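Local coordinates for protein DNA gyrase, B subunit, truncated (PDB 3CWV) that probably takes part in the ATP-dependent breakage, passage and rejoining of double-stranded DNA as a B subunit of the type II topoisomerase DNA gyrase, at residues G27-G30 against L31-V35; D115-D119 against G120-R124; S175-C178 against N179-A182; A331-K334 against Q335-L339; R345-P348 against V349-A352. All coordinates share one frame; numbering follows the deposited sequence.

All five contacts are local, each within one helix, hairpin or turn. Interactions 1 and 3 lie in helices 28-47 and 171-184, which pack against each other; the two contacts have centres about 16 Å apart. Interaction 2 is the hairpin of strands 109-118 and 121-128 in the eight-stranded sheet of the same half. Interaction 4, in helix 328-345, and interaction 5, in the loop from it into helix 350-354, belong to the other half. Interaction 3 is nearest the chain centre; interactions 2, 4 and 5 lie farther out. Interaction 1 has a ring stack, interaction 2 a salt bridge, interaction 3 a long, undirected ion pair, interaction 4 a weak side-chain bond and interaction 5 a cap.

Interaction 1: residues G27-G30 against L31-V35; sequences GEYG and LHHLV
The rings of Tyr29 and His33, one helical turn apart, form an offset stack with centroids 3.9 Å apart and planes inclined by 26°. The imidazole overlaps the phenol off centre: His33 CE1 sits over one face of the tyrosine ring, displaced toward its rim, and lies 3.2 Å from Tyr29 CZ. Tyr29 carries CG anti to its own N (chi1 171°), which swings the ring along the helix toward His33. Tyr36 also meets His33 edge-to-face.

Hydrogen bonds tie the same two residues. Tyr29 O accepts twice from His33, from the backbone N at 2.9 Å and from ring atom ND1 at 2.8 Å. The ND1 donor stands 44° above the carbonyl plane and its bond is bent, as the imidazole folds back over the backbone; the ND1 bond helps fix the rotation of the imidazole against the phenol.

This is the N-terminal start of helix 28-47, with Gly27 at the N-cap. Leu31 N donates to Gly27 O over 3.1 Å, and Leu34 N to Gly30 O over 3.2 Å. Before the helix, Asp25 OD1 accepts from the N atoms of Gly27 and Gly30, thus holding the opening turn.

Charge and apolar contacts lie on other sides of the turn. The carboxylate of Glu28 is engaged through OE1 in a salt bridge with Arg173 of helix 171-184. Leu31 and Leu34 pack on Pro159 of strand 151-159, Leu31 also touching Phe169, while CG of Leu34 rests 3.5 Å from Gly30 O.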
loop_
_atom_site.group_PDB
_atom_site.type_symbol
_atom_site.label_atom_id
_atom_site.label_comp_id
_atom_site.label_asym_id
_atom_site.label_seq_id
_atom_site.Cartn_x
_atom_site.Cartn_y
_atom_site.Cartn_z
ATOM N N GLY A 27 12.770 15.441 9.111
ATOM C CA GLY A 27 13.410 15.763 7.841
ATOM C C GLY A 27 12.594 15.253 6.659
ATOM O O GLY A 27 11.355 15.124 6.735
ATOM N N GLU A 28 13.282 14.942 5.568
ATOM C CA GLU A 28 12.601 14.544 4.330
ATOM C C GLU A 28 11.826 13.198 4.417
ATOM O O GLU A 28 10.763 13.041 3.802
ATOM C CB GLU A 28 13.589 14.594 3.149
ATOM C CG GLU A 28 14.189 13.290 2.742
ATOM C CD GLU A 28 14.203 13.152 1.234
ATOM O OE1 GLU A 28 14.851 12.216 0.726
ATOM O OE2 GLU A 28 13.553 13.985 0.555
ATOM N N TYR A 29 12.319 12.250 5.208
ATOM C CA TYR A 29 11.594 10.976 5.411
ATOM C C TYR A 29 10.228 11.205 6.105
ATOM O O TYR A 29 9.199 10.716 5.637
ATOM C CB TYR A 29 12.482 10.025 6.236
ATOM C CG TYR A 29 11.873 8.721 6.751
ATOM C CD1 TYR A 29 12.109 7.508 6.085
ATOM C CD2 TYR A 29 11.137 8.687 7.946
ATOM C CE1 TYR A 29 11.589 6.299 6.572
ATOM C CE2 TYR A 29 10.621 7.488 8.436
ATOM C CZ TYR A 29 10.852 6.304 7.752
ATOM O OH TYR A 29 10.323 5.127 8.241
ATOM N N GLY A 30 10.232 11.931 7.230
ATOM C CA GLY A 30 8.999 12.153 7.980
ATOM C C GLY A 30 8.009 12.980 7.203
ATOM O O GLY A 30 6.789 12.738 7.264
ATOM N N LEU A 31 8.530 13.971 6.476
ATOM C CA LEU A 31 7.697 14.799 5.603
ATOM C C LEU A 31 6.935 13.939 4.618
ATOM O O LEU A 31 5.741 14.121 4.446
ATOM C CB LEU A 31 8.553 15.785 4.790
ATOM C CG LEU A 31 7.757 16.668 3.830
ATOM C CD1 LEU A 31 6.936 17.723 4.601
ATOM C CD2 LEU A 31 8.679 17.329 2.763
ATOM N N HIS A 32 7.640 13.016 3.950
ATOM C CA HIS A 32 6.976 12.146 2.973
ATOM C C HIS A 32 6.023 11.156 3.646
ATOM O O HIS A 32 4.974 10.814 3.098
ATOM C CB HIS A 32 8.002 11.432 2.106
ATOM C CG HIS A 32 8.684 12.369 1.162
ATOM N ND1 HIS A 32 8.223 12.608 -0.116
ATOM C CD2 HIS A 32 9.708 13.228 1.360
ATOM C CE1 HIS A 32 8.977 13.536 -0.686
ATOM N NE2 HIS A 32 9.890 13.925 0.189
ATOM N N HIS A 33 6.381 10.723 4.843
ATOM C CA HIS A 33 5.472 9.857 5.623
ATOM C C HIS A 33 4.100 10.427 5.902
ATOM O O HIS A 33 3.122 9.699 5.935
ATOM C CB HIS A 33 6.152 9.350 6.873
ATOM C CG HIS A 33 6.976 8.135 6.597
ATOM N ND1 HIS A 33 8.012 8.146 5.685
ATOM C CD2 HIS A 33 6.843 6.853 7.002
ATOM C CE1 HIS A 33 8.519 6.929 5.588
ATOM N NE2 HIS A 33 7.836 6.129 6.388
ATOM N N LEU A 34 4.005 11.741 6.023
ATOM C CA LEU A 34 2.694 12.351 6.186
ATOM C C LEU A 34 1.788 12.007 5.020
ATOM O O LEU A 34 0.581 11.767 5.198
ATOM C CB LEU A 34 2.826 13.876 6.322
ATOM C CG LEU A 34 3.726 14.416 7.437
ATOM C CD1 LEU A 34 3.573 15.945 7.401
ATOM C CD2 LEU A 34 3.350 13.880 8.827
ATOM N N VAL A 35 2.349 12.004 3.823
ATOM C CA VAL A 35 1.605 11.613 2.626
ATOM C C VAL A 35 1.339 10.115 2.592
ATOM O O VAL A 35 0.221 9.686 2.243
ATOM C CB VAL A 35 2.374 11.980 1.329
ATOM C CG1 VAL A 35 1.518 11.633 0.118
ATOM C CG2 VAL A 35 2.673 13.477 1.327
#

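Interaction 2: residues D115-D119 against G120-R124; sequences DIWAD and GRQWR
Asp115 OD1 receives two side chains from the partner strand. In the salt bridge, Arg124 NE approaches at 2.8 Å on the syn side, almost in the guanidinium plane, with a nearly straight bond (167°); Gln122 NE2 donates at 2.9 Å from above the carboxylate plane.

Backbone bonds build the antiparallel hairpin of strands 109-118 and 121-128, closed by a type I' turn from Ala118 to Arg121. Ile116 and Trp123 form a hydrogen-bonded pair, with Trp123 N 2.8 Å from Ile116 O; Ala118 N donates to Arg121 O across the next such pair.

Aromatic contact lies on the face of Asp115 and Arg124. Gln122 runs extended beside Trp117, its CG 3.9 Å from the centroid of the five-membered ring in a CH-pi contact. Glu143 takes the polar ends: its N donates to Gln122 OE1 and its O accepts from Trp117 NE1. On the other face, Ile116 CD1 comes 4.4 Å from Trp123 CD1.

Putting an alanine at Asp115 would probably leave the Arg124 NE and Gln122 NE2 donors without their shared acceptor. Because Arg124 NH2 also bridges to Glu143, the guanidinium is divided between two carboxylates, and the carboxylate of Asp115 is likely stabilised in its charged form.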
loop_
_atom_site.group_PDB
_atom_site.type_symbol
_atom_site.label_atom_id
_atom_site.label_comp_id
_atom_site.label_asym_id
_atom_site.label_seq_id
_atom_site.Cartn_x
_atom_site.Cartn_y
_atom_site.Cartn_z
ATOM N N ASP A 115 -13.081 17.839 3.469
ATOM C CA ASP A 115 -14.433 17.929 2.877
ATOM C C ASP A 115 -15.022 16.542 2.787
ATOM O O ASP A 115 -14.336 15.591 2.422
ATOM C CB ASP A 115 -14.370 18.542 1.490
ATOM C CG ASP A 115 -14.000 20.016 1.509
ATOM O OD1 ASP A 115 -14.918 20.841 1.692
ATOM O OD2 ASP A 115 -12.802 20.363 1.289
ATOM N N ILE A 116 -16.299 16.409 3.139
ATOM C CA ILE A 116 -16.951 15.111 3.088
ATOM C C ILE A 116 -18.234 15.339 2.281
ATOM O O ILE A 116 -18.991 16.261 2.583
ATOM C CB ILE A 116 -17.322 14.548 4.503
ATOM C CG1 ILE A 116 -16.138 14.572 5.493
ATOM C CG2 ILE A 116 -17.879 13.123 4.398
ATOM C CD1 ILE A 116 -16.203 15.753 6.472
ATOM N N TRP A 117 -18.438 14.529 1.246
ATOM C CA TRP A 117 -19.640 14.626 0.409
ATOM C C TRP A 117 -20.449 13.376 0.719
ATOM O O TRP A 117 -19.899 12.279 0.760
ATOM C CB TRP A 117 -19.288 14.621 -1.091
ATOM C CG TRP A 117 -18.635 15.874 -1.652
ATOM C CD1 TRP A 117 -19.242 16.897 -2.309
ATOM C CD2 TRP A 117 -17.226 16.191 -1.628
ATOM N NE1 TRP A 117 -18.303 17.842 -2.689
ATOM C CE2 TRP A 117 -17.060 17.426 -2.283
ATOM C CE3 TRP A 117 -16.105 15.547 -1.099
ATOM C CZ2 TRP A 117 -15.814 18.035 -2.433
ATOM C CZ3 TRP A 117 -14.857 16.149 -1.244
ATOM C CH2 TRP A 117 -14.718 17.372 -1.916
ATOM N N ALA A 118 -21.757 13.540 0.936
ATOM C CA ALA A 118 -22.668 12.408 1.178
ATOM C C ALA A 118 -24.107 12.917 1.048
ATOM O O ALA A 118 -24.390 14.042 1.432
ATOM C CB ALA A 118 -22.457 11.824 2.556
ATOM N N ASP A 119 -25.001 12.107 0.484
ATOM C CA ASP A 119 -26.443 12.456 0.439
ATOM C C ASP A 119 -26.749 13.764 -0.261
ATOM O O ASP A 119 -27.597 14.533 0.190
ATOM C CB ASP A 119 -27.013 12.532 1.857
ATOM C CG ASP A 119 -26.799 11.252 2.635
ATOM O OD1 ASP A 119 -27.159 10.180 2.095
ATOM O OD2 ASP A 119 -26.264 11.322 3.776
ATOM N N GLY A 120 -26.056 14.034 -1.352
ATOM C CA GLY A 120 -26.241 15.289 -2.060
ATOM C C GLY A 120 -25.780 16.527 -1.320
ATOM O O GLY A 120 -26.028 17.648 -1.770
ATOM N N ARG A 121 -25.093 16.343 -0.190
ATOM C CA ARG A 121 -24.632 17.473 0.595
ATOM C C ARG A 121 -23.136 17.312 0.936
ATOM O O ARG A 121 -22.581 16.221 0.830
ATOM C CB ARG A 121 -25.450 17.606 1.886
ATOM C CG ARG A 121 -26.932 18.020 1.690
ATOM C CD ARG A 121 -27.628 18.239 3.020
ATOM N NE ARG A 121 -27.500 17.064 3.887
ATOM C CZ ARG A 121 -28.329 16.023 3.872
ATOM N NH1 ARG A 121 -28.120 14.999 4.693
ATOM N NH2 ARG A 121 -29.366 15.997 3.037
ATOM N N GLN A 122 -22.529 18.415 1.338
ATOM C CA GLN A 122 -21.104 18.502 1.634
ATOM C C GLN A 122 -20.878 19.165 3.001
ATOM O O GLN A 122 -21.516 20.178 3.353
ATOM C CB GLN A 122 -20.414 19.300 0.511
ATOM C CG GLN A 122 -18.899 19.508 0.673
ATOM C CD GLN A 122 -18.292 20.323 -0.436
ATOM O OE1 GLN A 122 -18.966 20.673 -1.416
ATOM N NE2 GLN A 122 -16.997 20.641 -0.304
ATOM N N TRP A 123 -19.945 18.606 3.767
ATOM C CA TRP A 123 -19.578 19.165 5.055
ATOM C C TRP A 123 -18.077 19.444 5.039
ATOM O O TRP A 123 -17.332 18.685 4.431
ATOM C CB TRP A 123 -19.893 18.144 6.149
ATOM C CG TRP A 123 -19.844 18.732 7.510
ATOM C CD1 TRP A 123 -18.803 18.670 8.423
ATOM C CD2 TRP A 123 -20.879 19.506 8.123
ATOM N NE1 TRP A 123 -19.149 19.376 9.562
ATOM C CE2 TRP A 123 -20.414 19.896 9.396
ATOM C CE3 TRP A 123 -22.168 19.902 7.712
ATOM C CZ2 TRP A 123 -21.197 20.665 10.275
ATOM C CZ3 TRP A 123 -22.940 20.679 8.575
ATOM C CH2 TRP A 123 -22.452 21.048 9.848
ATOM N N ARG A 124 -17.653 20.497 5.729
ATOM C CA ARG A 124 -16.254 20.933 5.726
ATOM C C ARG A 124 -15.749 21.194 7.151
ATOM O O ARG A 124 -16.378 21.952 7.902
ATOM C CB ARG A 124 -16.099 22.207 4.880
ATOM C CG ARG A 124 -14.635 22.746 4.761
ATOM C CD ARG A 124 -14.592 23.942 3.810
ATOM N NE ARG A 124 -14.828 23.493 2.438
ATOM C CZ ARG A 124 -15.127 24.273 1.410
ATOM N NH1 ARG A 124 -15.267 25.578 1.575
ATOM N NH2 ARG A 124 -15.324 23.729 0.222
#

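Interaction 3: residues S175-C178 against N179-A182; sequences SRRC and NELA
Arg177 turns CG anti to its own N (chi1 176°) and then folds at chi2 and chi3, while Glu180 holds CG beside its N and stays extended beyond it. The bent chain and the straight one, three residues apart, meet obliquely on the flank of helix 171-184 where Arg177 borders helix 28-47. Glu180 OE1 touches the aliphatic shaft of the arginine, 3.7 Å from Arg177 CD, and stands 3.8 Å from Arg177 NE.

That pair is a long salt bridge. The carboxylate oxygen lies well out of the guanidinium plane and no N-H points at it, although the two flat groups are only 12° from parallel. The pair is thus probably held by charge attraction alone. The guanidinium also makes a cation-pi contact with Tyr36 of helix 28-47.

The methylene chain of Glu180 also leans on the backbone, with CG 3.3 Å from Arg176 O. Beneath, regular alpha-helical bonds link each residue to the fourth before it: Asn179 N to Ser175 O and Leu181 N to Arg177 O, each 3.0 Å long, and Ala182 N to Cys178 O, also 3.0 Å. Ser175 OG bonds back to Arg171 O, one turn earlier.

The helix thus lies between unlike neighbours. Leu181 reaches Leu39 and Tyr43 of helix 28-47, where Arg177 also touches Leu39. Cys178 and Ala182 settle on Val190 of strand 189-194 and Trp203 of strand 199-204, with Ser175 and Asn179 completing the cover over that tryptophan at the sheet edge.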
loop_
_atom_site.group_PDB
_atom_site.type_symbol
_atom_site.label_atom_id
_atom_site.label_comp_id
_atom_site.label_asym_id
_atom_site.label_seq_id
_atom_site.Cartn_x
_atom_site.Cartn_y
_atom_site.Cartn_z
ATOM N N SER A 175 4.614 9.687 -6.963
ATOM C CA SER A 175 4.029 8.968 -8.120
ATOM C C SER A 175 4.322 7.485 -8.086
ATOM O O SER A 175 3.434 6.677 -8.365
ATOM C CB SER A 175 4.488 9.511 -9.492
ATOM O OG SER A 175 4.599 10.911 -9.468
ATOM N N ARG A 176 5.558 7.109 -7.754
ATOM C CA ARG A 176 5.884 5.689 -7.595
ATOM C C ARG A 176 5.035 4.999 -6.526
ATOM O O ARG A 176 4.639 3.864 -6.709
ATOM C CB ARG A 176 7.370 5.476 -7.293
ATOM C CG ARG A 176 8.264 5.535 -8.533
ATOM C CD ARG A 176 9.672 5.059 -8.226
ATOM N NE ARG A 176 10.350 5.959 -7.295
ATOM C CZ ARG A 176 10.991 7.068 -7.659
ATOM N NH1 ARG A 176 11.039 7.419 -8.935
ATOM N NH2 ARG A 176 11.577 7.828 -6.744
ATOM N N ARG A 177 4.765 5.667 -5.407
ATOM C CA ARG A 177 3.953 5.048 -4.355
ATOM C C ARG A 177 2.512 4.876 -4.841
ATOM O O ARG A 177 1.824 3.907 -4.490
ATOM C CB ARG A 177 4.006 5.869 -3.061
ATOM C CG ARG A 177 3.115 5.373 -1.922
ATOM C CD ARG A 177 3.587 4.065 -1.274
ATOM N NE ARG A 177 4.940 4.175 -0.724
ATOM C CZ ARG A 177 5.271 4.041 0.564
ATOM N NH1 ARG A 177 4.355 3.774 1.504
ATOM N NH2 ARG A 177 6.545 4.162 0.908
ATOM N N CYS A 178 2.053 5.809 -5.653
ATOM C CA CYS A 178 0.708 5.708 -6.204
ATOM C C CYS A 178 0.604 4.501 -7.159
ATOM O O CYS A 178 -0.375 3.751 -7.140
ATOM C CB CYS A 178 0.344 6.992 -6.937
ATOM S SG CYS A 178 -0.042 8.407 -5.880
ATOM N N ASN A 179 1.626 4.333 -7.995
ATOM C CA ASN A 179 1.700 3.204 -8.918
ATOM C C ASN A 179 1.656 1.871 -8.152
ATOM O O ASN A 179 0.917 0.957 -8.542
ATOM C CB ASN A 179 2.973 3.357 -9.777
ATOM C CG ASN A 179 3.031 2.401 -10.971
ATOM O OD1 ASN A 179 2.190 1.497 -11.158
ATOM N ND2 ASN A 179 4.066 2.587 -11.777
ATOM N N GLU A 180 2.422 1.770 -7.059
ATOM C CA GLU A 180 2.418 0.586 -6.210
ATOM C C GLU A 180 1.050 0.319 -5.625
ATOM O O GLU A 180 0.621 -0.817 -5.563
ATOM C CB GLU A 180 3.329 0.772 -5.015
ATOM C CG GLU A 180 4.769 0.861 -5.320
ATOM C CD GLU A 180 5.574 1.027 -4.050
ATOM O OE1 GLU A 180 4.975 1.051 -2.939
ATOM O OE2 GLU A 180 6.807 1.141 -4.166
ATOM N N LEU A 181 0.403 1.366 -5.125
ATOM C CA LEU A 181 -0.929 1.241 -4.542
ATOM C C LEU A 181 -1.958 0.667 -5.557
ATOM O O LEU A 181 -2.754 -0.220 -5.212
ATOM C CB LEU A 181 -1.387 2.597 -3.999
ATOM C CG LEU A 181 -2.850 2.750 -3.576
ATOM C CD1 LEU A 181 -3.168 1.844 -2.386
ATOM C CD2 LEU A 181 -3.194 4.202 -3.253
ATOM N N ALA A 182 -1.934 1.161 -6.796
ATOM C CA ALA A 182 -2.757 0.566 -7.863
ATOM C C ALA A 182 -2.484 -0.930 -8.081
ATOM O O ALA A 182 -3.418 -1.714 -8.311
ATOM C CB ALA A 182 -2.590 1.342 -9.186
#

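Interaction 4: residues A331-K334 against Q335-L339; sequences AIRK and QLQPL
Ile332 O accepts from Leu336 N at 2.8 Å, the shortest polar bond of this turn, with the donor almost on the line of the carbonyl. It belongs to helix 328-345, an alpha helix kinked at Pro338, whose N has no hydrogen to give the turn before. Arg333 O takes Gln337 N at 2.9 Å, the last of these backbone bonds ahead of the proline.

Side chains follow the same i to i+4 spacing. Ile332 and Leu336 run alongside each other, CG2 of Ile332 3.7 Å from CD1 of Leu336, and both pack on Val272 of helix 267-284; Leu336 also reaches Phe230 and Phe232 of strand 228-234. This apolar side seats the helix on its neighbours.

Arg333 and Gln337 also lie side by side. With CG anti to the N (chi1 -166°) and a bend at chi3, Arg333 brings NH2 to Gln337 OE1 at 3.2 Å, a weak bond made at the guanidinium edge with the amide plane turned 62° away. The stronger partner of the arginine is Glu330, in a salt bridge through NE. At the kink, the ring carbon Pro338 CD sits 3.2 Å from Lys334 O, where an amide N-H would otherwise approach.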
loop_
_atom_site.group_PDB
_atom_site.type_symbol
_atom_site.label_atom_id
_atom_site.label_comp_id
_atom_site.label_asym_id
_atom_site.label_seq_id
_atom_site.Cartn_x
_atom_site.Cartn_y
_atom_site.Cartn_z
ATOM N N ALA A 331 0.880 -22.819 5.242
ATOM C CA ALA A 331 -0.383 -22.666 4.488
ATOM C C ALA A 331 -0.163 -22.276 3.034
ATOM O O ALA A 331 -0.846 -22.799 2.148
ATOM C CB ALA A 331 -1.276 -21.655 5.138
ATOM N N ILE A 332 0.758 -21.332 2.806
ATOM C CA ILE A 332 1.149 -20.895 1.455
ATOM C C ILE A 332 1.882 -22.007 0.714
ATOM O O ILE A 332 1.559 -22.282 -0.443
ATOM C CB ILE A 332 2.065 -19.655 1.507
ATOM C CG1 ILE A 332 1.301 -18.437 2.049
ATOM C CG2 ILE A 332 2.678 -19.329 0.127
ATOM C CD1 ILE A 332 2.200 -17.238 2.233
ATOM N N ARG A 333 2.852 -22.643 1.378
ATOM C CA ARG A 333 3.612 -23.719 0.755
ATOM C C ARG A 333 2.711 -24.862 0.312
ATOM O O ARG A 333 2.842 -25.339 -0.815
ATOM C CB ARG A 333 4.747 -24.247 1.642
ATOM C CG ARG A 333 5.747 -25.142 0.859
ATOM C CD ARG A 333 6.507 -26.124 1.754
ATOM N NE ARG A 333 5.578 -26.948 2.521
ATOM C CZ ARG A 333 4.857 -27.950 2.019
ATOM N NH1 ARG A 333 4.026 -28.618 2.802
ATOM N NH2 ARG A 333 4.952 -28.284 0.734
ATOM N N LYS A 334 1.776 -25.262 1.174
ATOM C CA LYS A 334 0.824 -26.318 0.845
ATOM C C LYS A 334 -0.098 -25.954 -0.304
ATOM O O LYS A 334 -0.407 -26.803 -1.144
ATOM C CB LYS A 334 -0.016 -26.720 2.065
ATOM C CG LYS A 334 0.739 -27.591 3.043
ATOM C CD LYS A 334 0.046 -27.666 4.400
ATOM C CE LYS A 334 0.940 -28.374 5.412
ATOM N NZ LYS A 334 0.186 -28.680 6.649
ATOM N N GLN A 335 -0.554 -24.707 -0.334
ATOM C CA GLN A 335 -1.386 -24.238 -1.430
ATOM C C GLN A 335 -0.607 -24.197 -2.745
ATOM O O GLN A 335 -1.126 -24.595 -3.792
ATOM C CB GLN A 335 -1.925 -22.830 -1.133
ATOM C CG GLN A 335 -2.849 -22.250 -2.216
ATOM C CD GLN A 335 -4.275 -22.740 -2.090
ATOM O OE1 GLN A 335 -4.616 -23.440 -1.136
ATOM N NE2 GLN A 335 -5.122 -22.353 -3.037
ATOM N N LEU A 336 0.620 -23.695 -2.705
ATOM C CA LEU A 336 1.301 -23.359 -3.952
ATOM C C LEU A 336 2.162 -24.468 -4.537
ATOM O O LEU A 336 2.349 -24.523 -5.754
ATOM C CB LEU A 336 2.148 -22.106 -3.794
ATOM C CG LEU A 336 1.395 -20.828 -3.427
ATOM C CD1 LEU A 336 2.374 -19.684 -3.524
ATOM C CD2 LEU A 336 0.205 -20.605 -4.365
ATOM N N GLN A 337 2.708 -25.335 -3.683
ATOM C CA GLN A 337 3.628 -26.367 -4.182
ATOM C C GLN A 337 3.036 -27.269 -5.274
ATOM O O GLN A 337 3.674 -27.453 -6.302
ATOM C CB GLN A 337 4.257 -27.183 -3.054
ATOM C CG GLN A 337 5.441 -28.014 -3.521
ATOM C CD GLN A 337 6.319 -28.460 -2.392
ATOM O OE1 GLN A 337 6.951 -27.643 -1.727
ATOM N NE2 GLN A 337 6.378 -29.766 -2.168
ATOM N N PRO A 338 1.814 -27.804 -5.074
ATOM C CA PRO A 338 1.191 -28.618 -6.134
ATOM C C PRO A 338 0.773 -27.818 -7.382
ATOM O O PRO A 338 0.789 -28.361 -8.492
ATOM C CB PRO A 338 -0.045 -29.223 -5.460
ATOM C CG PRO A 338 -0.268 -28.456 -4.215
ATOM C CD PRO A 338 1.001 -27.763 -3.846
ATOM N N LEU A 339 0.402 -26.552 -7.191
ATOM C CA LEU A 339 0.106 -25.658 -8.308
ATOM C C LEU A 339 1.336 -25.358 -9.142
ATOM O O LEU A 339 1.240 -25.302 -10.361
ATOM C CB LEU A 339 -0.528 -24.352 -7.820
ATOM C CG LEU A 339 -1.901 -24.416 -7.141
ATOM C CD1 LEU A 339 -2.358 -23.019 -6.708
ATOM C CD2 LEU A 339 -2.966 -25.061 -8.028
#

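Interaction 5: residues R345-P348 against V349-A352; sequences REHP and VTPA
His347 CB lies 3.6 Å from Thr350 OG1, where the chain leads into helix 350-354. With CG anti to the backbone N (chi1 -165°), the ring is carried toward the chain that follows. ND1 is the working atom: it accepts from Val349 N at 3.1 Å through a nearly straight bond (166°), the donor tilted 23° from the ring plane. The same nitrogen is 3.2 Å from Val349 CG1, and CE1 beyond it is 3.6 Å from that methyl. Pro348 CD rests over one face of the imidazole, and His224 meets the ring edge-to-face.

Backbone and side chain work together here. A type I beta turn runs from His347 to Thr350, closed by a weak bond of 3.4 Å from Thr350 N to His347 O, and the ring bond to Val349 N is a capping bond ahead of the helix. Thr350 OG1, close to His347 O, is hydrogen-bonded to Leu344 O, which ties the new helix back to the end of helix 328-345.

An alanine at His347, which lacks the ring, would probably leave Val349 N without its cap and make the turn into the helix less firmly held. Acceptance at ND1 is consistent with this nitrogen being unprotonated and hence, in a neutral ring, with the hydrogen on NE2; protonating both nitrogens would probably cost the cap.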
loop_
_atom_site.group_PDB
_atom_site.type_symbol
_atom_site.label_atom_id
_atom_site.label_comp_id
_atom_site.label_asym_id
_atom_site.label_seq_id
_atom_site.Cartn_x
_atom_site.Cartn_y
_atom_site.Cartn_z
ATOM N N ARG A 345 4.988 -27.939 -15.586
ATOM C CA ARG A 345 5.151 -29.074 -16.499
ATOM C C ARG A 345 5.372 -28.564 -17.914
ATOM O O ARG A 345 6.425 -28.813 -18.520
ATOM C CB ARG A 345 3.934 -30.008 -16.456
ATOM C CG ARG A 345 3.925 -30.941 -15.249
ATOM C CD ARG A 345 2.669 -31.808 -15.196
ATOM N NE ARG A 345 2.621 -32.635 -13.985
ATOM C CZ ARG A 345 3.468 -33.631 -13.718
ATOM N NH1 ARG A 345 4.450 -33.937 -14.571
ATOM N NH2 ARG A 345 3.340 -34.325 -12.591
ATOM N N GLU A 346 4.386 -27.815 -18.404
ATOM C CA GLU A 346 4.393 -27.303 -19.782
ATOM C C GLU A 346 4.714 -25.807 -19.883
ATOM O O GLU A 346 4.362 -25.161 -20.876
ATOM C CB GLU A 346 3.048 -27.596 -20.453
ATOM C CG GLU A 346 2.795 -29.078 -20.693
ATOM C CD GLU A 346 3.821 -29.711 -21.624
ATOM O OE1 GLU A 346 3.933 -29.268 -22.796
ATOM O OE2 GLU A 346 4.504 -30.666 -21.185
ATOM N N HIS A 347 5.378 -25.268 -18.858
ATOM C CA HIS A 347 5.761 -23.854 -18.823
ATOM C C HIS A 347 7.099 -23.663 -19.520
ATOM O O HIS A 347 8.018 -24.447 -19.301
ATOM C CB HIS A 347 5.881 -23.354 -17.374
ATOM C CG HIS A 347 5.928 -21.861 -17.251
ATOM N ND1 HIS A 347 7.096 -21.139 -17.360
ATOM C CD2 HIS A 347 4.948 -20.958 -17.024
ATOM C CE1 HIS A 347 6.833 -19.854 -17.205
ATOM N NE2 HIS A 347 5.533 -19.717 -17.015
ATOM N N PRO A 348 7.215 -22.613 -20.357
ATOM C CA PRO A 348 8.432 -22.332 -21.113
ATOM C C PRO A 348 9.720 -22.291 -20.294
ATOM O O PRO A 348 10.772 -22.676 -20.800
ATOM C CB PRO A 348 8.147 -20.954 -21.728
ATOM C CG PRO A 348 6.695 -20.922 -21.885
ATOM C CD PRO A 348 6.151 -21.638 -20.671
ATOM N N VAL A 349 9.645 -21.851 -19.039
ATOM C CA VAL A 349 10.856 -21.594 -18.248
ATOM C C VAL A 349 11.490 -22.824 -17.569
ATOM O O VAL A 349 12.681 -22.817 -17.248
ATOM C CB VAL A 349 10.579 -20.496 -17.174
ATOM C CG1 VAL A 349 9.969 -21.116 -15.906
ATOM C CG2 VAL A 349 11.856 -19.718 -16.852
ATOM N N THR A 350 10.698 -23.865 -17.357
ATOM C CA THR A 350 11.075 -24.985 -16.479
ATOM C C THR A 350 12.361 -25.734 -16.869
ATOM O O THR A 350 13.243 -25.906 -16.019
ATOM C CB THR A 350 9.916 -25.966 -16.328
ATOM O OG1 THR A 350 8.695 -25.232 -16.186
ATOM C CG2 THR A 350 10.127 -26.894 -15.119
ATOM N N PRO A 351 12.494 -26.171 -18.153
ATOM C CA PRO A 351 13.757 -26.827 -18.526
ATOM C C PRO A 351 14.982 -26.011 -18.147
ATOM O O PRO A 351 15.938 -26.566 -17.613
ATOM C CB PRO A 351 13.638 -26.979 -20.047
ATOM C CG PRO A 351 12.157 -27.136 -20.254
ATOM C CD PRO A 351 11.544 -26.151 -19.285
ATOM N N ALA A 352 14.945 -24.706 -18.397
ATOM C CA ALA A 352 16.042 -23.816 -18.014
ATOM C C ALA A 352 16.292 -23.797 -16.506
ATOM O O ALA A 352 17.441 -23.811 -16.059
ATOM C CB ALA A 352 15.793 -22.406 -18.528
#